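Local structure of aminoglycoside N(3)-acetyltransferase, AAC(3)-IVa (Escherichia coli, 6MN4) at residues D189-R194 and A247-C252; P124-A129 and T154-E159. The protein probably confers resistance to 2-deoxystreptamine antibiotics such as gentamicin and apramycin by transferring an acetyl group from acetyl-CoA to the 3-amino group of the drug. The protein carries 1 engineered substitution. All coordinates share one frame; numbering follows the deposited sequence.

Contact 1 of 2, residues D189-R194 and A247-C252. With ZN (zinc ion), chain H; AM2 (apramycin), chain G.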
# COMPACT_ATOMS: atom_id res chain seq x y z
N ASP A 189 -0.19 -10.14 -10.66
CA ASP A 189 -0.89 -10.40 -9.42
C ASP A 189 -1.16 -11.89 -9.25
O ASP A 189 -1.13 -12.67 -10.21
CB ASP A 189 -2.20 -9.60 -9.33
CG ASP A 189 -3.16 -9.89 -10.46
OD1 ASP A 189 -2.78 -10.62 -11.40
OD2 ASP A 189 -4.30 -9.38 -10.41
N HIS A 190 -1.42 -12.26 -8.00
CA HIS A 190 -1.73 -13.63 -7.62
C HIS A 190 -2.43 -13.56 -6.26
O HIS A 190 -2.94 -12.51 -5.87
CB HIS A 190 -0.45 -14.48 -7.60
CG HIS A 190 0.78 -13.72 -7.22
ND1 HIS A 190 1.02 -13.29 -5.93
CD2 HIS A 190 1.83 -13.30 -7.96
CE1 HIS A 190 2.17 -12.65 -5.89
NE2 HIS A 190 2.69 -12.64 -7.11
N CYS A 191 -2.43 -14.68 -5.54
CA CYS A 191 -3.06 -14.71 -4.22
C CYS A 191 -2.36 -13.80 -3.23
O CYS A 191 -2.98 -13.38 -2.24
CB CYS A 191 -3.09 -16.15 -3.70
SG CYS A 191 -1.48 -16.85 -3.27
N CYS A 192 -1.09 -13.47 -3.46
CA CYS A 192 -0.27 -12.61 -2.61
C CYS A 192 -0.07 -13.18 -1.21
O CYS A 192 0.48 -12.49 -0.34
CB CYS A 192 -0.86 -11.19 -2.52
SG CYS A 192 -0.65 -10.19 -4.00
N GLU A 193 -0.50 -14.42 -0.98
CA GLU A 193 -0.33 -15.03 0.34
C GLU A 193 1.14 -15.18 0.69
O GLU A 193 1.56 -14.86 1.81
CB GLU A 193 -1.03 -16.38 0.40
CG GLU A 193 -2.55 -16.30 0.49
CD GLU A 193 -3.20 -17.66 0.72
OE1 GLU A 193 -2.48 -18.62 1.06
OE2 GLU A 193 -4.43 -17.77 0.54
N ARG A 194 1.95 -15.64 -0.27
CA ARG A 194 3.37 -15.85 -0.02
C ARG A 194 4.16 -14.56 0.11
O ARG A 194 5.39 -14.62 0.26
CB ARG A 194 3.97 -16.72 -1.13
CG ARG A 194 3.50 -18.17 -1.08
CD ARG A 194 4.00 -18.96 -2.27
NE ARG A 194 5.46 -19.07 -2.27
CZ ARG A 194 6.13 -20.03 -1.64
NH1 ARG A 194 5.48 -20.96 -0.97
NH2 ARG A 194 7.46 -20.05 -1.69
N ALA A 247 0.07 -26.92 -4.04
CA ALA A 247 -0.89 -26.22 -3.20
C ALA A 247 -2.23 -26.01 -3.88
O ALA A 247 -3.22 -25.73 -3.19
CB ALA A 247 -0.31 -24.87 -2.76
N GLY A 248 -2.30 -26.14 -5.20
CA GLY A 248 -3.56 -26.02 -5.90
C GLY A 248 -4.22 -24.66 -5.81
O GLY A 248 -5.45 -24.57 -5.71
N CYS A 249 -3.42 -23.60 -5.85
CA CYS A 249 -3.94 -22.23 -5.80
C CYS A 249 -4.31 -21.79 -7.21
O CYS A 249 -3.44 -21.62 -8.07
CB CYS A 249 -2.91 -21.29 -5.18
SG CYS A 249 -3.20 -19.52 -5.46
N GLU A 250 -5.61 -21.60 -7.45
CA GLU A 250 -6.09 -21.23 -8.78
C GLU A 250 -5.48 -19.92 -9.25
O GLU A 250 -5.23 -19.74 -10.45
CB GLU A 250 -7.61 -21.14 -8.78
CG GLU A 250 -8.27 -21.46 -10.11
CD GLU A 250 -9.62 -22.15 -9.94
OE1 GLU A 250 -9.65 -23.36 -9.63
OE2 GLU A 250 -10.66 -21.48 -10.12
N GLU A 251 -5.21 -18.99 -8.33
CA GLU A 251 -4.66 -17.70 -8.72
C GLU A 251 -3.21 -17.83 -9.16
O GLU A 251 -2.81 -17.30 -10.20
CB GLU A 251 -4.78 -16.71 -7.56
CG GLU A 251 -5.03 -15.27 -7.99
CD GLU A 251 -5.78 -14.47 -6.95
OE1 GLU A 251 -5.97 -13.25 -7.15
OE2 GLU A 251 -6.19 -15.06 -5.92
N CYS A 252 -2.40 -18.55 -8.38
CA CYS A 252 -0.98 -18.68 -8.70
C CYS A 252 -0.77 -19.57 -9.91
O CYS A 252 0.12 -19.32 -10.73
CB CYS A 252 -0.23 -19.22 -7.49
SG CYS A 252 -0.05 -18.02 -6.15
ZN ZN H . -1.42 -18.61 -4.51
CA1 AM2 G . -6.82 -8.49 -6.58
CA2 AM2 G . -6.67 -9.96 -6.97
CA3 AM2 G . -7.08 -10.22 -8.43
CA4 AM2 G . -8.39 -9.59 -8.79
CA5 AM2 G . -8.43 -8.09 -8.38
CA6 AM2 G . -9.68 -7.45 -8.82
CA7 AM2 G . -9.75 -7.53 -10.36
CA8 AM2 G . -9.83 -9.00 -10.83
CA9 AM2 G . -12.14 -7.26 -10.71
OA4 AM2 G . -8.20 -7.94 -6.92
OA5 AM2 G . -8.73 -9.85 -10.25
NA2 AM2 G . -5.28 -10.36 -6.80
NA7 AM2 G . -10.82 -6.69 -10.89
OA6 AM2 G . -10.76 -8.19 -8.21
OA8 AM2 G . -9.65 -9.06 -12.16
OA1 AM2 G . -5.92 -7.77 -7.29
CB1 AM2 G . -10.65 -9.72 -12.83
CB2 AM2 G . -11.06 -11.06 -12.18
CB3 AM2 G . -12.04 -11.79 -13.01
CB4 AM2 G . -12.47 -11.06 -14.25
CB5 AM2 G . -11.27 -10.51 -15.06
CB6 AM2 G . -11.73 -9.42 -15.95
OB1 AM2 G . -10.20 -9.95 -14.23
NB4 AM2 G . -13.26 -11.97 -15.11
OB2 AM2 G . -9.90 -11.90 -12.02
OB3 AM2 G . -13.23 -12.08 -12.20
OB6 AM2 G . -10.91 -8.32 -15.73
CC1 AM2 G . -5.07 -6.89 -6.52
CC2 AM2 G . -4.56 -5.88 -7.53
CC3 AM2 G . -3.51 -4.97 -6.89
CC4 AM2 G . -4.11 -4.13 -5.78
CC5 AM2 G . -5.23 -4.79 -4.95
CC6 AM2 G . -5.76 -6.20 -5.34
NC4 AM2 G . -3.02 -3.75 -4.87
NC6 AM2 G . -5.63 -7.02 -4.13
OC2 AM2 G . -4.01 -6.57 -8.63
OC3 AM2 G . -2.98 -4.11 -7.87
O HOH W 1 -2.79 -14.24 -11.35

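Contact 2 of 2, residues P124-A129 and T154-E159. Engineered in segment 154-159: Ala-156 (natural residue His). With AM2 (apramycin), chain G.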
# COMPACT_ATOMS: atom_id res chain seq x y z
N PRO A 124 1.93 -1.39 -15.70
CA PRO A 124 1.00 -1.97 -14.73
C PRO A 124 0.70 -1.04 -13.55
O PRO A 124 1.42 -0.06 -13.38
CB PRO A 124 1.72 -3.24 -14.26
CG PRO A 124 2.70 -3.54 -15.35
CD PRO A 124 3.15 -2.20 -15.82
N PRO A 125 -0.34 -1.34 -12.77
CA PRO A 125 -0.74 -0.42 -11.69
C PRO A 125 0.37 -0.04 -10.73
O PRO A 125 0.35 1.07 -10.18
CB PRO A 125 -1.85 -1.20 -10.97
CG PRO A 125 -2.44 -2.06 -12.03
CD PRO A 125 -1.29 -2.46 -12.91
N HIS A 126 1.34 -0.92 -10.51
CA HIS A 126 2.42 -0.64 -9.56
C HIS A 126 3.76 -0.65 -10.28
O HIS A 126 4.72 -1.29 -9.82
CB HIS A 126 2.37 -1.64 -8.41
CG HIS A 126 1.00 -1.79 -7.82
ND1 HIS A 126 0.37 -0.79 -7.12
CD2 HIS A 126 0.13 -2.83 -7.86
CE1 HIS A 126 -0.82 -1.20 -6.74
NE2 HIS A 126 -1.00 -2.43 -7.17
N SER A 127 3.83 0.05 -11.40
CA SER A 127 5.02 0.14 -12.22
C SER A 127 5.98 1.16 -11.62
O SER A 127 5.74 1.72 -10.55
CB SER A 127 4.62 0.54 -13.64
OG SER A 127 4.07 1.85 -13.66
N PRO A 128 7.11 1.41 -12.27
CA PRO A 128 7.78 2.70 -12.05
C PRO A 128 6.84 3.81 -12.50
O PRO A 128 5.94 3.61 -13.32
CB PRO A 128 9.03 2.61 -12.93
CG PRO A 128 9.30 1.15 -13.03
CD PRO A 128 7.95 0.49 -13.04
N ALA A 129 7.06 5.01 -11.95
CA ALA A 129 6.14 6.14 -12.14
C ALA A 129 4.75 5.83 -11.60
O ALA A 129 3.75 6.38 -12.07
CB ALA A 129 6.07 6.57 -13.60
N THR A 154 4.37 -2.19 -2.11
CA THR A 154 5.73 -2.05 -2.62
C THR A 154 6.35 -3.40 -2.97
O THR A 154 7.27 -3.45 -3.80
CB THR A 154 6.63 -1.33 -1.61
OG1 THR A 154 7.07 -2.26 -0.61
CG2 THR A 154 5.89 -0.19 -0.93
N LEU A 155 5.87 -4.50 -2.38
CA LEU A 155 6.37 -5.81 -2.75
C LEU A 155 6.07 -6.13 -4.20
O LEU A 155 6.86 -6.80 -4.87
CB LEU A 155 5.79 -6.89 -1.83
CG LEU A 155 6.53 -7.14 -0.52
CD1 LEU A 155 5.87 -8.27 0.26
CD2 LEU A 155 8.00 -7.45 -0.79
N ALA A 156 4.92 -5.67 -4.71
CA ALA A 156 4.62 -5.86 -6.12
C ALA A 156 5.49 -4.98 -7.00
O ALA A 156 5.79 -5.34 -8.14
CB ALA A 156 3.14 -5.58 -6.39
N LEU A 157 5.89 -3.81 -6.49
CA LEU A 157 6.81 -2.96 -7.24
C LEU A 157 8.16 -3.64 -7.41
O LEU A 157 8.81 -3.51 -8.45
CB LEU A 157 6.98 -1.62 -6.53
CG LEU A 157 8.19 -0.78 -6.97
CD1 LEU A 157 7.93 -0.14 -8.33
CD2 LEU A 157 8.55 0.26 -5.92
N ALA A 158 8.59 -4.39 -6.38
CA ALA A 158 9.82 -5.16 -6.49
C ALA A 158 9.72 -6.25 -7.54
O ALA A 158 10.71 -6.57 -8.20
CB ALA A 158 10.18 -5.76 -5.13
N GLU A 159 8.53 -6.83 -7.71
CA GLU A 159 8.36 -7.88 -8.71
C GLU A 159 8.69 -7.37 -10.10
O GLU A 159 9.51 -7.96 -10.82
CB GLU A 159 6.93 -8.43 -8.66
CG GLU A 159 6.60 -9.24 -7.41
CD GLU A 159 5.21 -9.85 -7.46
OE1 GLU A 159 4.22 -9.09 -7.42
OE2 GLU A 159 5.11 -11.10 -7.53
CA1 AM2 G . -6.82 -8.49 -6.58
CA2 AM2 G . -6.67 -9.96 -6.97
CA3 AM2 G . -7.08 -10.22 -8.43
CA4 AM2 G . -8.39 -9.59 -8.79
CA5 AM2 G . -8.43 -8.09 -8.38
CA6 AM2 G . -9.68 -7.45 -8.82
CA7 AM2 G . -9.75 -7.53 -10.36
CA8 AM2 G . -9.83 -9.00 -10.83
CA9 AM2 G . -12.14 -7.26 -10.71
OA4 AM2 G . -8.20 -7.94 -6.92
OA5 AM2 G . -8.73 -9.85 -10.25
NA2 AM2 G . -5.28 -10.36 -6.80
NA7 AM2 G . -10.82 -6.69 -10.89
OA6 AM2 G . -10.76 -8.19 -8.21
OA8 AM2 G . -9.65 -9.06 -12.16
OA1 AM2 G . -5.92 -7.77 -7.29
CB1 AM2 G . -10.65 -9.72 -12.83
CB2 AM2 G . -11.06 -11.06 -12.18
CB3 AM2 G . -12.04 -11.79 -13.01
CB4 AM2 G . -12.47 -11.06 -14.25
CB5 AM2 G . -11.27 -10.51 -15.06
CB6 AM2 G . -11.73 -9.42 -15.95
OB1 AM2 G . -10.20 -9.95 -14.23
NB4 AM2 G . -13.26 -11.97 -15.11
OB2 AM2 G . -9.90 -11.90 -12.02
OB3 AM2 G . -13.23 -12.08 -12.20
OB6 AM2 G . -10.91 -8.32 -15.73
CC1 AM2 G . -5.07 -6.89 -6.52
CC2 AM2 G . -4.56 -5.88 -7.53
CC3 AM2 G . -3.51 -4.97 -6.89
CC4 AM2 G . -4.11 -4.13 -5.78
CC5 AM2 G . -5.23 -4.79 -4.95
CC6 AM2 G . -5.76 -6.20 -5.34
NC4 AM2 G . -3.02 -3.75 -4.87
NC6 AM2 G . -5.63 -7.02 -4.13
OC2 AM2 G . -4.01 -6.57 -8.63
OC3 AM2 G . -2.98 -4.11 -7.87

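Contact 1 of 2, residues D189-R194 and A247-C252
Cys-191 of 189-194 and Cys-249 and Cys-252 of 247-252 share a zinc ion, which ties the segments together without any direct hydrogen bond between them. Each of the three SG atoms stands 2.2 Å from the metal, and His-243, through ND1, is the fourth ligand. Cysteine suits these places because its short side chain brings a soft sulfur to zinc while the backbone stays close. Two sulfurs are also gripped by amides: Glu-193 N donates to Cys-191 SG, and Cys-252 N donates to Cys-249 SG at 3.2 Å, an N-cap bond at the start of helix 250-257. With SG anti to its backbone N (chi1 164°), Cys-249 reaches both the metal and that amide.

Beside the zinc, Glu-251 stretches its chain across the peptide between His-190 and Cys-191. Its OE1 accepts a hydrogen bond from apramycin NA2, 3.0 Å away, where a carboxylate suits an amino group that is probably protonated. A water adds a further bridge, donating to Asp-189 O and, at a longer 3.3 Å, to Glu-251 O. The His-190 ring turns away from the helix; ND1 accepts from Cys-192 N in the ring plane, and NE2 is probably hydrogen-bonded to Glu-159 OE2. Three cysteines and a histidine around zinc, with a CxxC pair opening a helix, are consistent with a structural rather than catalytic metal, here at the margin of the aminoglycoside pocket.

Contact 2 of 2, residues P124-A129 and T154-E159
Leu-157 presses its CD1 methyl against the backbone of the 124-129 loop, where the contact is close: CD1 lies 3.6 Å from Ser-127 O and 3.7 Å from His-126 O. A chi1 of 164° swings CG to the side opposite the backbone N, which carries the branched end out from helix 153-161 to the loop. A leucine fits here because the same side chain also packs on Ala-133 and His-136 of helix 131-137, so it fills the angle between loop and helix with hydrocarbon.

His-126 is the residue of this loop that lines the aminoglycoside pocket of this Antibiotic_NAT enzyme. Its NE2 stands 2.7 Å from apramycin OC3, a hydrogen bond in which either atom may donate; if NE2 is the acceptor, a weak bond from NC4 can share its lone pair. Pro-125 CB lies 4.0 Å above the ring, over its centre, so the rigid proline backs one face of the imidazole.

Toward the drug the two segments meet more loosely. Ala-156, engineered in place of the natural histidine, brings only a methyl obliquely to the ring, with CB 4.3 Å from His-126 CD2. At the other end of the loop, exposed Pro-128 touches Leu-157 only lightly, while its carbonyl O accepts a 2.6 Å hydrogen bond from Ser-127 OG.

The two contacts follow one another along the chain, contact 2 closing before contact 1 opens, and their centres lie 18 Å apart. Contact 2 sits nearer the middle of the molecule, joining a loop to helix 153-161; contact 1 lies farther out, where the loop after strand 179-187 meets the start of helix 250-257. Glu-159, from helix 153-161, and His-190 join the two directly. Both also reach the same apramycin, contact 2 at the ring carrying OC3 and NC4, contact 1 chiefly at NA2, so the pocket is assembled from central elements and from the zinc-linked loop after strand 179-187 and the start of helix 250-257.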